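Local coordinates for protein glutaryl-CoA dehydrogenase (PDB 3SF6) that belongs to the acyl-CoA dehydrogenase family and holds dihydroflavine-adenine dinucleotide in an assembly of four chains, at residues A[275-280]-A[305-310]; A[348-353]-A[370-375]; A[352-355]-A[361-364]; A[355-360]-A[364-369]. All blocks are in the same frame, centred on the assembly; numbering follows the deposited sequence. Where two conformers were deposited one is given.

Contact 1 (A[275-280]-A[305-310]); sequences DCLETA and ADMTLE
Leu277 and Met307 meet where helix 252-286 packs against helix 298-327. Both helices belong to the all-helical C-terminal bundle of the acyl-CoA dehydrogenase fold. The two short segments run roughly antiparallel, at 152°, with their axes 10.5 Å apart at closest approach. At this spacing the backbones do not meet each other. Side chains bridge the gap, and Leu277 CD2 also reaches Thr308 CA.

Most of the contact is apolar. Leu277 CD1 lies 3.9 Å from Met307 CB, and the two side chains pass one another, pointing opposite ways. The methionine chain bends at its last torsion (chi3 -69°). The bend places its methyl CE beside Leu277 CD1, at 4.0 Å, and also beside the methyl of Ala280, 4.1 Å from CE to CB.

No hydrogen bond crosses the contact. The one polar group at the interface is the hydroxyl of Thr308, which bonds back to Leu304 O in its own helix. The same residue packs on Leu396 of the second subunit, so this helix also faces a neighbouring chain. Against Leu277, Thr308 lies at about a right angle. The leucine fork meets the threonine oxygen with both methyls: CD2 is 3.8 Å and CD1 3.9 Å from Thr308 OG1.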
# COMPACT_ATOMS: atom_id res chain seq x y z
N ASP A 275 -21.71 -5.49 1.02
CA ASP A 275 -22.69 -4.66 0.35
C ASP A 275 -21.98 -3.79 -0.70
O ASP A 275 -22.45 -3.65 -1.84
CB ASP A 275 -23.41 -3.79 1.39
CG ASP A 275 -24.81 -3.42 0.96
OD1 ASP A 275 -25.54 -4.41 0.59
OD2 ASP A 275 -25.24 -2.23 1.10
N CYS A 276 -20.83 -3.22 -0.34
CA CYS A 276 -20.08 -2.42 -1.29
C CYS A 276 -19.51 -3.26 -2.45
O CYS A 276 -19.55 -2.83 -3.60
CB CYS A 276 -18.94 -1.70 -0.59
SG CYS A 276 -19.48 -0.43 0.59
N LEU A 277 -18.95 -4.42 -2.14
CA LEU A 277 -18.38 -5.30 -3.17
C LEU A 277 -19.47 -5.76 -4.14
O LEU A 277 -19.27 -5.69 -5.36
CB LEU A 277 -17.68 -6.48 -2.52
CG LEU A 277 -17.17 -7.58 -3.42
CD1 LEU A 277 -16.26 -7.01 -4.52
CD2 LEU A 277 -16.41 -8.61 -2.57
N GLU A 278 -20.62 -6.19 -3.61
CA GLU A 278 -21.74 -6.61 -4.45
C GLU A 278 -22.22 -5.47 -5.36
O GLU A 278 -22.54 -5.70 -6.53
CB GLU A 278 -22.91 -7.08 -3.59
CG GLU A 278 -22.65 -8.41 -2.91
CD GLU A 278 -23.79 -8.88 -2.00
OE1 GLU A 278 -24.81 -8.14 -1.79
OE2 GLU A 278 -23.66 -10.04 -1.53
N THR A 279 -22.22 -4.27 -4.83
CA THR A 279 -22.61 -3.09 -5.57
C THR A 279 -21.63 -2.87 -6.74
O THR A 279 -22.06 -2.66 -7.89
CB THR A 279 -22.69 -1.85 -4.64
OG1 THR A 279 -23.76 -2.02 -3.69
CG2 THR A 279 -22.96 -0.59 -5.49
N ALA A 280 -20.34 -2.92 -6.46
CA ALA A 280 -19.30 -2.73 -7.47
C ALA A 280 -19.33 -3.83 -8.52
O ALA A 280 -19.14 -3.55 -9.71
CB ALA A 280 -17.90 -2.65 -6.83
N ALA A 305 -10.91 -8.32 -7.97
CA ALA A 305 -10.14 -9.44 -7.40
C ALA A 305 -9.61 -9.11 -6.02
O ALA A 305 -9.71 -9.91 -5.06
CB ALA A 305 -9.00 -9.87 -8.35
N ASP A 306 -8.99 -7.93 -5.88
CA ASP A 306 -8.42 -7.51 -4.61
C ASP A 306 -9.48 -7.40 -3.51
O ASP A 306 -9.26 -7.86 -2.36
CB ASP A 306 -7.66 -6.20 -4.75
CG ASP A 306 -6.37 -6.30 -5.57
OD1 ASP A 306 -5.86 -7.42 -5.84
OD2 ASP A 306 -5.80 -5.20 -5.85
N MET A 307 -10.60 -6.76 -3.82
CA MET A 307 -11.68 -6.63 -2.87
C MET A 307 -12.24 -7.99 -2.47
O MET A 307 -12.51 -8.22 -1.29
CB MET A 307 -12.79 -5.73 -3.39
CG MET A 307 -12.41 -4.29 -3.54
SD MET A 307 -13.82 -3.22 -3.98
CE MET A 307 -14.16 -3.76 -5.65
N THR A 308 -12.44 -8.87 -3.44
CA THR A 308 -13.00 -10.19 -3.15
C THR A 308 -12.05 -10.99 -2.25
O THR A 308 -12.48 -11.67 -1.31
CB THR A 308 -13.25 -10.94 -4.45
OG1 THR A 308 -14.25 -10.25 -5.20
CG2 THR A 308 -13.74 -12.39 -4.20
N LEU A 309 -10.76 -10.85 -2.51
CA LEU A 309 -9.75 -11.51 -1.66
C LEU A 309 -9.85 -11.02 -0.24
O LEU A 309 -9.80 -11.82 0.70
CB LEU A 309 -8.32 -11.32 -2.20
CG LEU A 309 -7.75 -12.40 -3.09
CD1 LEU A 309 -6.36 -11.91 -3.54
CD2 LEU A 309 -7.67 -13.73 -2.35
N GLU A 310 -9.92 -9.72 -0.01
CA GLU A 310 -9.89 -9.23 1.37
C GLU A 310 -11.21 -9.54 2.06
O GLU A 310 -11.22 -9.84 3.27
CB GLU A 310 -9.52 -7.76 1.49
CG GLU A 310 -8.09 -7.45 1.03
CD GLU A 310 -7.02 -8.28 1.70
OE1 GLU A 310 -7.12 -8.59 2.90
OE2 GLU A 310 -6.05 -8.68 1.02

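Contact 2 (A[348-353]-A[370-375]); sequences EIARTA and RHANNL
Ala350 and Ala372 face each other where helix 332-357 packs on helix 368-380. These are two helices of the C-terminal bundle of the acyl-CoA dehydrogenase fold, and their touching residues are buried. Each alanine directs its CB toward the other segment. The methyls meet, Ala350 CB to Ala372 CB, at 3.7 Å. Ala350 CB also reaches the backbone, 3.8 Å from Ala372 CA. With nothing larger at this point, the helices come very close: the two CA atoms, of Ala350 and Ala372, are 5.2 Å apart.

Leu375 follows about one turn after Ala372. Its CB starts toward helix 332-357 but does not itself touch Ala350. With CG anti to the carbonyl carbon (chi1 -75°), the fork lies where CD1 can reach the alanine pair. Leu375 CD1 ends 4.4 Å from Ala350 CB, a looser touch than that between the alanines. The leucine side chain is also packed on Ala346 and Ile347, earlier on helix 332-357, so it widens the apolar seam.

No hydrogen bond joins the two segments. Cys276 of helix 252-286 also touches Ala350, so a third helix meets this seam. Polar groups lie at the margins. On the same helix as Cys276, Asp275 OD2 is hydrogen-bonded to His371 NE2. Arg351 does not touch segment 370-375 closely. Its extended chain runs past the apolar patch to the next residue of helix 368-380, where Arg351 NH2 forms a salt bridge with Glu376 OE2.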
# COMPACT_ATOMS: atom_id res chain seq x y z
N GLU A 348 -11.31 0.02 3.16
CA GLU A 348 -10.62 0.04 1.88
C GLU A 348 -11.51 -0.54 0.76
O GLU A 348 -11.52 0.00 -0.36
CB GLU A 348 -9.30 -0.73 2.00
CG GLU A 348 -8.58 -0.88 0.70
CD GLU A 348 -7.98 0.37 0.14
OE1 GLU A 348 -8.05 1.49 0.75
OE2 GLU A 348 -7.44 0.21 -0.99
N ILE A 349 -12.26 -1.61 1.05
CA ILE A 349 -13.20 -2.12 0.07
C ILE A 349 -14.24 -1.07 -0.31
O ILE A 349 -14.55 -0.85 -1.49
CB ILE A 349 -13.88 -3.43 0.56
CG1 ILE A 349 -12.87 -4.58 0.50
CG2 ILE A 349 -15.15 -3.73 -0.25
CD1 ILE A 349 -13.29 -5.82 1.35
N ALA A 350 -14.82 -0.40 0.68
CA ALA A 350 -15.80 0.64 0.40
C ALA A 350 -15.26 1.75 -0.47
O ALA A 350 -15.91 2.18 -1.44
CB ALA A 350 -16.36 1.22 1.73
N ARG A 351 -14.06 2.22 -0.12
CA ARG A 351 -13.39 3.28 -0.88
C ARG A 351 -13.12 2.86 -2.32
O ARG A 351 -13.39 3.62 -3.27
CB ARG A 351 -12.11 3.66 -0.18
CG ARG A 351 -12.36 4.38 1.13
CD ARG A 351 -11.18 4.41 2.08
NE ARG A 351 -11.45 5.27 3.25
CZ ARG A 351 -10.63 5.40 4.29
NH1 ARG A 351 -9.49 4.77 4.33
NH2 ARG A 351 -10.97 6.18 5.30
N THR A 352 -12.63 1.64 -2.51
CA THR A 352 -12.30 1.14 -3.85
C THR A 352 -13.57 0.97 -4.67
O THR A 352 -13.63 1.31 -5.85
CB THR A 352 -11.49 -0.14 -3.77
OG1 THR A 352 -10.24 0.17 -3.12
CG2 THR A 352 -11.21 -0.67 -5.17
N ALA A 353 -14.60 0.44 -4.02
CA ALA A 353 -15.88 0.23 -4.70
C ALA A 353 -16.44 1.56 -5.21
O ALA A 353 -16.96 1.66 -6.31
CB ALA A 353 -16.88 -0.40 -3.69
N ARG A 370 -22.15 5.95 2.19
CA ARG A 370 -22.69 5.79 3.57
C ARG A 370 -21.85 4.75 4.33
O ARG A 370 -21.43 4.99 5.46
CB ARG A 370 -24.16 5.38 3.51
CG ARG A 370 -24.76 5.09 4.88
CD ARG A 370 -26.27 5.03 4.85
NE ARG A 370 -26.77 4.19 3.77
CZ ARG A 370 -26.79 2.86 3.81
NH1 ARG A 370 -27.23 2.17 2.75
NH2 ARG A 370 -26.38 2.18 4.89
N HIS A 371 -21.64 3.59 3.71
CA HIS A 371 -20.80 2.57 4.30
C HIS A 371 -19.38 3.07 4.61
O HIS A 371 -18.89 2.87 5.73
CB HIS A 371 -20.70 1.31 3.46
CG HIS A 371 -21.92 0.46 3.50
ND1 HIS A 371 -22.51 0.02 4.67
CD2 HIS A 371 -22.65 -0.06 2.49
CE1 HIS A 371 -23.55 -0.75 4.37
NE2 HIS A 371 -23.65 -0.82 3.04
N ALA A 372 -18.74 3.74 3.66
CA ALA A 372 -17.37 4.22 3.84
C ALA A 372 -17.32 5.23 5.00
O ALA A 372 -16.44 5.15 5.85
CB ALA A 372 -16.83 4.83 2.54
N ASN A 373 -18.28 6.17 5.05
CA ASN A 373 -18.28 7.15 6.11
C ASN A 373 -18.58 6.51 7.48
O ASN A 373 -17.89 6.80 8.46
CB ASN A 373 -19.28 8.27 5.82
CG ASN A 373 -18.77 9.28 4.77
OD1 ASN A 373 -17.63 9.18 4.24
ND2 ASN A 373 -19.59 10.28 4.51
N ASN A 374 -19.56 5.61 7.52
CA ASN A 374 -19.86 4.85 8.74
C ASN A 374 -18.63 4.12 9.27
O ASN A 374 -18.37 4.13 10.47
CB ASN A 374 -20.95 3.80 8.51
CG ASN A 374 -22.34 4.38 8.48
OD1 ASN A 374 -22.61 5.46 9.00
ND2 ASN A 374 -23.28 3.61 7.86
N LEU A 375 -17.87 3.51 8.37
CA LEU A 375 -16.74 2.71 8.80
C LEU A 375 -15.64 3.53 9.42
O LEU A 375 -14.83 2.98 10.16
CB LEU A 375 -16.24 1.85 7.65
CG LEU A 375 -17.11 0.64 7.33
CD1 LEU A 375 -16.75 0.07 5.95
CD2 LEU A 375 -16.99 -0.48 8.40

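Contact 3 (A[352-355]-A[361-364]); sequences TART and GITG. With FDA (dihydroflavine-adenine dinucleotide), chain B.
Arg354 packs its aliphatic chain directly on the backbone of Gly361, and this is the tight part of the contact. Arg354 CD lies 3.5 Å from Gly361 O, and Arg354 CG is 3.6 Å from the same oxygen. Gly361 has no side chain, so the arginine methylenes lie against its peptide group. The bend at chi2 (-67°) lays CD on the glycine. A second bend, at chi3, turns NE and the guanidinium onward. That group continues to the third subunit, where Glu376 forms a salt bridge with NE and Thr380 bonds to NH2. A buried charge is thus paired across the subunit interface.

Segment 352-355 lies near the end of helix 332-357, in the helical C-terminal domain of the acyl-CoA dehydrogenase fold. Segment 361-364 takes in the end of a short 3-10 turn and the loop after it. This end of the helix borders dihydroflavine-adenine dinucleotide. Thr355 O accepts a hydrogen bond from O3B of the dinucleotide, at 2.7 Å. The hydroxyl of Thr355 donates to Thr352 O, in the carbonyl plane on a lone pair.

Towards Ile362 the contact is looser. Arg354 NH2 is 4.1 Å from Ile362 CG2, obliquely placed, and the two side chains lie side by side. The isoleucine holds CG1 between its backbone N and carbonyl carbon (chi1 73°). Its tip leads away from the arginine to the flavin methyls, with Ile362 CD1 3.9 Å from C7M of the dinucleotide.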
# COMPACT_ATOMS: atom_id res chain seq x y z
N THR A 352 -12.63 1.64 -2.51
CA THR A 352 -12.30 1.14 -3.85
C THR A 352 -13.57 0.97 -4.67
O THR A 352 -13.63 1.31 -5.85
CB THR A 352 -11.49 -0.14 -3.77
OG1 THR A 352 -10.24 0.17 -3.12
CG2 THR A 352 -11.21 -0.67 -5.17
N ALA A 353 -14.60 0.44 -4.02
CA ALA A 353 -15.88 0.23 -4.70
C ALA A 353 -16.44 1.56 -5.21
O ALA A 353 -16.96 1.66 -6.31
CB ALA A 353 -16.88 -0.40 -3.69
N ARG A 354 -16.32 2.61 -4.40
CA ARG A 354 -16.85 3.92 -4.81
C ARG A 354 -16.19 4.36 -6.14
O ARG A 354 -16.84 4.90 -7.05
CB ARG A 354 -16.62 4.94 -3.72
CG ARG A 354 -17.58 6.13 -3.70
CD ARG A 354 -17.49 7.06 -4.88
NE ARG A 354 -16.15 7.60 -5.03
CZ ARG A 354 -15.65 8.16 -6.12
NH1 ARG A 354 -14.39 8.60 -6.09
NH2 ARG A 354 -16.36 8.27 -7.25
N THR A 355 -14.90 4.09 -6.29
CA THR A 355 -14.20 4.51 -7.51
C THR A 355 -14.74 3.82 -8.77
O THR A 355 -14.75 4.41 -9.86
CB THR A 355 -12.67 4.35 -7.42
OG1 THR A 355 -12.31 2.95 -7.46
CG2 THR A 355 -12.09 4.99 -6.17
N GLY A 361 -21.38 7.07 -7.85
CA GLY A 361 -21.00 6.67 -6.52
C GLY A 361 -21.01 7.75 -5.46
O GLY A 361 -20.91 7.44 -4.28
N ILE A 362 -21.14 9.01 -5.86
CA ILE A 362 -21.13 10.11 -4.90
C ILE A 362 -22.47 10.47 -4.32
O ILE A 362 -22.52 11.42 -3.50
CB ILE A 362 -20.42 11.41 -5.42
CG1 ILE A 362 -21.28 12.14 -6.47
CG2 ILE A 362 -19.02 11.10 -5.94
CD1 ILE A 362 -21.24 13.66 -6.31
N THR A 363 -23.57 9.81 -4.72
CA THR A 363 -24.86 10.14 -4.08
C THR A 363 -25.39 8.94 -3.31
O THR A 363 -24.87 7.83 -3.43
CB THR A 363 -25.93 10.59 -5.07
OG1 THR A 363 -26.52 9.46 -5.74
CG2 THR A 363 -25.32 11.55 -6.13
N GLY A 364 -26.48 9.14 -2.57
CA GLY A 364 -27.12 8.00 -1.86
C GLY A 364 -27.97 7.10 -2.76
O GLY A 364 -28.68 6.23 -2.25
PA FDA B . -17.34 6.03 -16.16
O1A FDA B . -16.61 6.56 -17.32
O2A FDA B . -18.60 5.28 -16.33
O5B FDA B . -16.25 5.09 -15.43
C5B FDA B . -16.66 4.21 -14.37
C4B FDA B . -15.43 3.53 -13.78
O4B FDA B . -14.87 2.70 -14.83
C3B FDA B . -14.32 4.47 -13.36
O3B FDA B . -13.62 3.91 -12.23
C2B FDA B . -13.43 4.49 -14.59
O2B FDA B . -12.11 4.95 -14.28
C1B FDA B . -13.52 3.05 -15.10
N9A FDA B . -13.24 2.96 -16.54
C8A FDA B . -13.95 3.56 -17.54
N7A FDA B . -13.37 3.30 -18.72
C5A FDA B . -12.26 2.54 -18.46
C6A FDA B . -11.25 1.97 -19.24
N6A FDA B . -11.23 2.11 -20.58
N1A FDA B . -10.29 1.25 -18.61
C2A FDA B . -10.28 1.12 -17.28
N3A FDA B . -11.20 1.64 -16.50
C4A FDA B . -12.20 2.36 -17.08
N1 FDA B . -18.59 16.67 -16.20
C2 FDA B . -18.81 17.75 -16.99
O2 FDA B . -18.90 17.59 -18.23
N3 FDA B . -18.88 18.98 -16.44
C4 FDA B . -18.81 19.21 -15.12
O4 FDA B . -18.95 20.36 -14.63
C4X FDA B . -18.56 18.10 -14.28
N5 FDA B . -18.53 18.24 -12.94
C5X FDA B . -18.66 17.13 -12.13
C6 FDA B . -18.96 17.26 -10.77
C7 FDA B . -19.06 16.17 -9.93
C7M FDA B . -19.48 16.35 -8.47
C8 FDA B . -18.82 14.91 -10.46
C8M FDA B . -18.92 13.70 -9.52
C9 FDA B . -18.53 14.74 -11.80
C9A FDA B . -18.45 15.87 -12.65
N10 FDA B . -18.23 15.72 -14.03
C10 FDA B . -18.48 16.84 -14.86
C1' FDA B . -18.35 14.40 -14.66
C2' FDA B . -16.99 13.69 -14.58
O2' FDA B . -16.08 14.22 -15.56
C3' FDA B . -17.21 12.21 -14.83
O3' FDA B . -17.81 11.66 -13.65
C4' FDA B . -15.91 11.45 -15.10
O4' FDA B . -15.40 11.77 -16.41
C5' FDA B . -16.08 9.93 -14.99
O5' FDA B . -17.14 9.51 -15.86
P FDA B . -18.28 8.56 -15.27
O1P FDA B . -18.66 9.05 -13.93
O2P FDA B . -19.32 8.41 -16.30
O3P FDA B . -17.54 7.15 -15.02

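Contact 4 (A[355-360]-A[364-369]); sequences TVLGAS and GEYPVM. With FDA (dihydroflavine-adenine dinucleotide), chain B.
Leu357 and Tyr366 cross obliquely, and the leucine touches the root of the tyrosine side chain. Leu357 CD1 is 3.8 Å from Tyr366 CB and equally near the ring atom CG. Leu357 CG is anti to the carbonyl carbon (chi1 -50°), and from there CD1 extends into the corner between two residues. The second is Val368, whose CG2 also lies 3.8 Å from Leu357 CD1. One methyl therefore touches both residues.

Ser360 approaches the tyrosine differently. Its carbonyl oxygen sits at the ring edge, near the ring plane, 3.4 Å from Tyr366 CD2. In the conformer given, its CB packs near the next ring carbon, CE2. Glu365 is fully extended, which carries its carboxylate out towards the same carbonyl. A water bridges the two, donating to Ser360 O and to Glu365 OE1, each at 2.6 Å. No direct hydrogen bond crosses the contact.

The turn that presents Ser360 also meets dihydroflavine-adenine dinucleotide. Gly358, with positive phi, leaves the helix, and Ala359 N then points at a phosphate of the dinucleotide. The bond from Ala359 N to O1P is 3.0 Å long and nearly straight, at 173°. A backbone N-H thus binds one phosphate oxygen.

The contact ties the end of helix 332-357 to the start of helix 368-380. Helix 252-286 covers it through Tyr283, which packs on Leu357 and Ser360, and Thr279, which packs on Tyr366. Trp181 of the third subunit, from strand 172-183, packs on Ala359 and Ser360.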
# COMPACT_ATOMS: atom_id res chain seq x y z
N THR A 355 -14.90 4.09 -6.29
CA THR A 355 -14.20 4.51 -7.51
C THR A 355 -14.74 3.82 -8.77
O THR A 355 -14.75 4.41 -9.86
CB THR A 355 -12.67 4.35 -7.42
OG1 THR A 355 -12.31 2.95 -7.46
CG2 THR A 355 -12.09 4.99 -6.17
N VAL A 356 -15.20 2.59 -8.62
CA VAL A 356 -15.73 1.79 -9.71
C VAL A 356 -17.05 2.40 -10.19
O VAL A 356 -17.37 2.32 -11.38
CB VAL A 356 -15.92 0.32 -9.27
CG1 VAL A 356 -16.64 -0.54 -10.36
CG2 VAL A 356 -14.56 -0.35 -8.92
N LEU A 357 -17.80 3.03 -9.27
CA LEU A 357 -19.09 3.65 -9.63
C LEU A 357 -18.97 4.99 -10.31
O LEU A 357 -19.97 5.52 -10.83
CB LEU A 357 -19.99 3.80 -8.41
CG LEU A 357 -20.19 2.58 -7.54
CD1 LEU A 357 -21.17 2.88 -6.37
CD2 LEU A 357 -20.56 1.34 -8.29
N GLY A 358 -17.76 5.56 -10.36
CA GLY A 358 -17.59 6.89 -10.95
C GLY A 358 -18.49 7.89 -10.24
O GLY A 358 -18.68 7.83 -9.02
N ALA A 359 -19.00 8.86 -10.97
CA ALA A 359 -19.77 9.94 -10.38
C ALA A 359 -21.01 9.38 -9.70
O ALA A 359 -21.42 9.92 -8.67
CB ALA A 359 -20.21 10.99 -11.42
N SER A 360 -21.63 8.34 -10.27
CA SER A 360 -22.84 7.76 -9.65
C SER A 360 -22.62 7.38 -8.20
O SER A 360 -23.57 7.37 -7.41
CB SER A 360 -23.33 6.55 -10.43
OG SER A 360 -23.85 6.94 -11.67
N GLY A 364 -26.48 9.14 -2.57
CA GLY A 364 -27.12 8.00 -1.86
C GLY A 364 -27.97 7.10 -2.76
O GLY A 364 -28.68 6.23 -2.25
N GLU A 365 -27.95 7.30 -4.06
CA GLU A 365 -28.47 6.31 -5.05
C GLU A 365 -27.82 4.92 -4.76
O GLU A 365 -28.46 3.89 -4.96
CB GLU A 365 -28.16 6.70 -6.49
CG GLU A 365 -28.69 5.71 -7.54
CD GLU A 365 -28.40 6.10 -9.00
OE1 GLU A 365 -27.63 7.06 -9.26
OE2 GLU A 365 -28.94 5.40 -9.90
N TYR A 366 -26.57 4.91 -4.32
CA TYR A 366 -25.83 3.70 -3.97
C TYR A 366 -25.39 3.81 -2.53
O TYR A 366 -25.24 4.94 -2.03
CB TYR A 366 -24.59 3.56 -4.88
CG TYR A 366 -24.96 3.27 -6.32
CD1 TYR A 366 -25.31 2.00 -6.70
CD2 TYR A 366 -25.07 4.28 -7.26
CE1 TYR A 366 -25.71 1.71 -8.02
CE2 TYR A 366 -25.48 3.99 -8.59
CZ TYR A 366 -25.76 2.70 -8.96
OH TYR A 366 -26.20 2.37 -10.24
N PRO A 367 -25.16 2.65 -1.85
CA PRO A 367 -24.88 2.66 -0.41
C PRO A 367 -23.42 2.90 -0.02
O PRO A 367 -23.10 2.93 1.17
CB PRO A 367 -25.34 1.25 0.00
CG PRO A 367 -24.99 0.42 -1.16
CD PRO A 367 -25.38 1.26 -2.33
N VAL A 368 -22.54 3.01 -1.02
CA VAL A 368 -21.10 2.94 -0.79
C VAL A 368 -20.52 4.09 0.07
O VAL A 368 -19.73 3.84 0.98
CB VAL A 368 -20.35 2.76 -2.14
CG1 VAL A 368 -18.84 2.74 -1.93
CG2 VAL A 368 -20.86 1.43 -2.82
N MET A 369 -20.91 5.33 -0.23
CA MET A 369 -20.40 6.44 0.55
C MET A 369 -20.90 6.36 1.99
O MET A 369 -20.15 6.70 2.92
CB MET A 369 -20.73 7.81 -0.07
CG MET A 369 -19.85 8.12 -1.24
SD MET A 369 -18.13 8.35 -0.81
CE MET A 369 -18.17 9.71 0.45
PA FDA B . -17.34 6.03 -16.16
O1A FDA B . -16.61 6.56 -17.32
O2A FDA B . -18.60 5.28 -16.33
O5B FDA B . -16.25 5.09 -15.43
C5B FDA B . -16.66 4.21 -14.37
C4B FDA B . -15.43 3.53 -13.78
O4B FDA B . -14.87 2.70 -14.83
C3B FDA B . -14.32 4.47 -13.36
O3B FDA B . -13.62 3.91 -12.23
C2B FDA B . -13.43 4.49 -14.59
O2B FDA B . -12.11 4.95 -14.28
C1B FDA B . -13.52 3.05 -15.10
N9A FDA B . -13.24 2.96 -16.54
C8A FDA B . -13.95 3.56 -17.54
N7A FDA B . -13.37 3.30 -18.72
C5A FDA B . -12.26 2.54 -18.46
C6A FDA B . -11.25 1.97 -19.24
N6A FDA B . -11.23 2.11 -20.58
N1A FDA B . -10.29 1.25 -18.61
C2A FDA B . -10.28 1.12 -17.28
N3A FDA B . -11.20 1.64 -16.50
C4A FDA B . -12.20 2.36 -17.08
N1 FDA B . -18.59 16.67 -16.20
C2 FDA B . -18.81 17.75 -16.99
O2 FDA B . -18.90 17.59 -18.23
N3 FDA B . -18.88 18.98 -16.44
C4 FDA B . -18.81 19.21 -15.12
O4 FDA B . -18.95 20.36 -14.63
C4X FDA B . -18.56 18.10 -14.28
N5 FDA B . -18.53 18.24 -12.94
C5X FDA B . -18.66 17.13 -12.13
C6 FDA B . -18.96 17.26 -10.77
C7 FDA B . -19.06 16.17 -9.93
C7M FDA B . -19.48 16.35 -8.47
C8 FDA B . -18.82 14.91 -10.46
C8M FDA B . -18.92 13.70 -9.52
C9 FDA B . -18.53 14.74 -11.80
C9A FDA B . -18.45 15.87 -12.65
N10 FDA B . -18.23 15.72 -14.03
C10 FDA B . -18.48 16.84 -14.86
C1' FDA B . -18.35 14.40 -14.66
C2' FDA B . -16.99 13.69 -14.58
O2' FDA B . -16.08 14.22 -15.56
C3' FDA B . -17.21 12.21 -14.83
O3' FDA B . -17.81 11.66 -13.65
C4' FDA B . -15.91 11.45 -15.10
O4' FDA B . -15.40 11.77 -16.41
C5' FDA B . -16.08 9.93 -14.99
O5' FDA B . -17.14 9.51 -15.86
P FDA B . -18.28 8.56 -15.27
O1P FDA B . -18.66 9.05 -13.93
O2P FDA B . -19.32 8.41 -16.30
O3P FDA B . -17.54 7.15 -15.02
O HOH W 1 -25.78 8.52 -8.09

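Overall arrangement
All four contacts lie in the helical C-terminal part of one chain. Contacts 1 and 2 are buried and apolar. Contact 1 uses long side chains across a wider gap, while contact 2 brings helices together on alanines. Their centres are about 11 Å apart, and Cys276 SG packs on His371 CB between them. Contacts 2, 3 and 4 all use helix 332-357; contacts 2 and 4 both join it to helix 368-380, and contact 4 is nested inside the loop closed by contact 2. The centres of contacts 3 and 4 are about 2 Å apart, and both touch dihydroflavine-adenine dinucleotide and the third subunit. Contact 3 is buried round a charged side chain. Contact 4 is partly exposed and includes a water bridge.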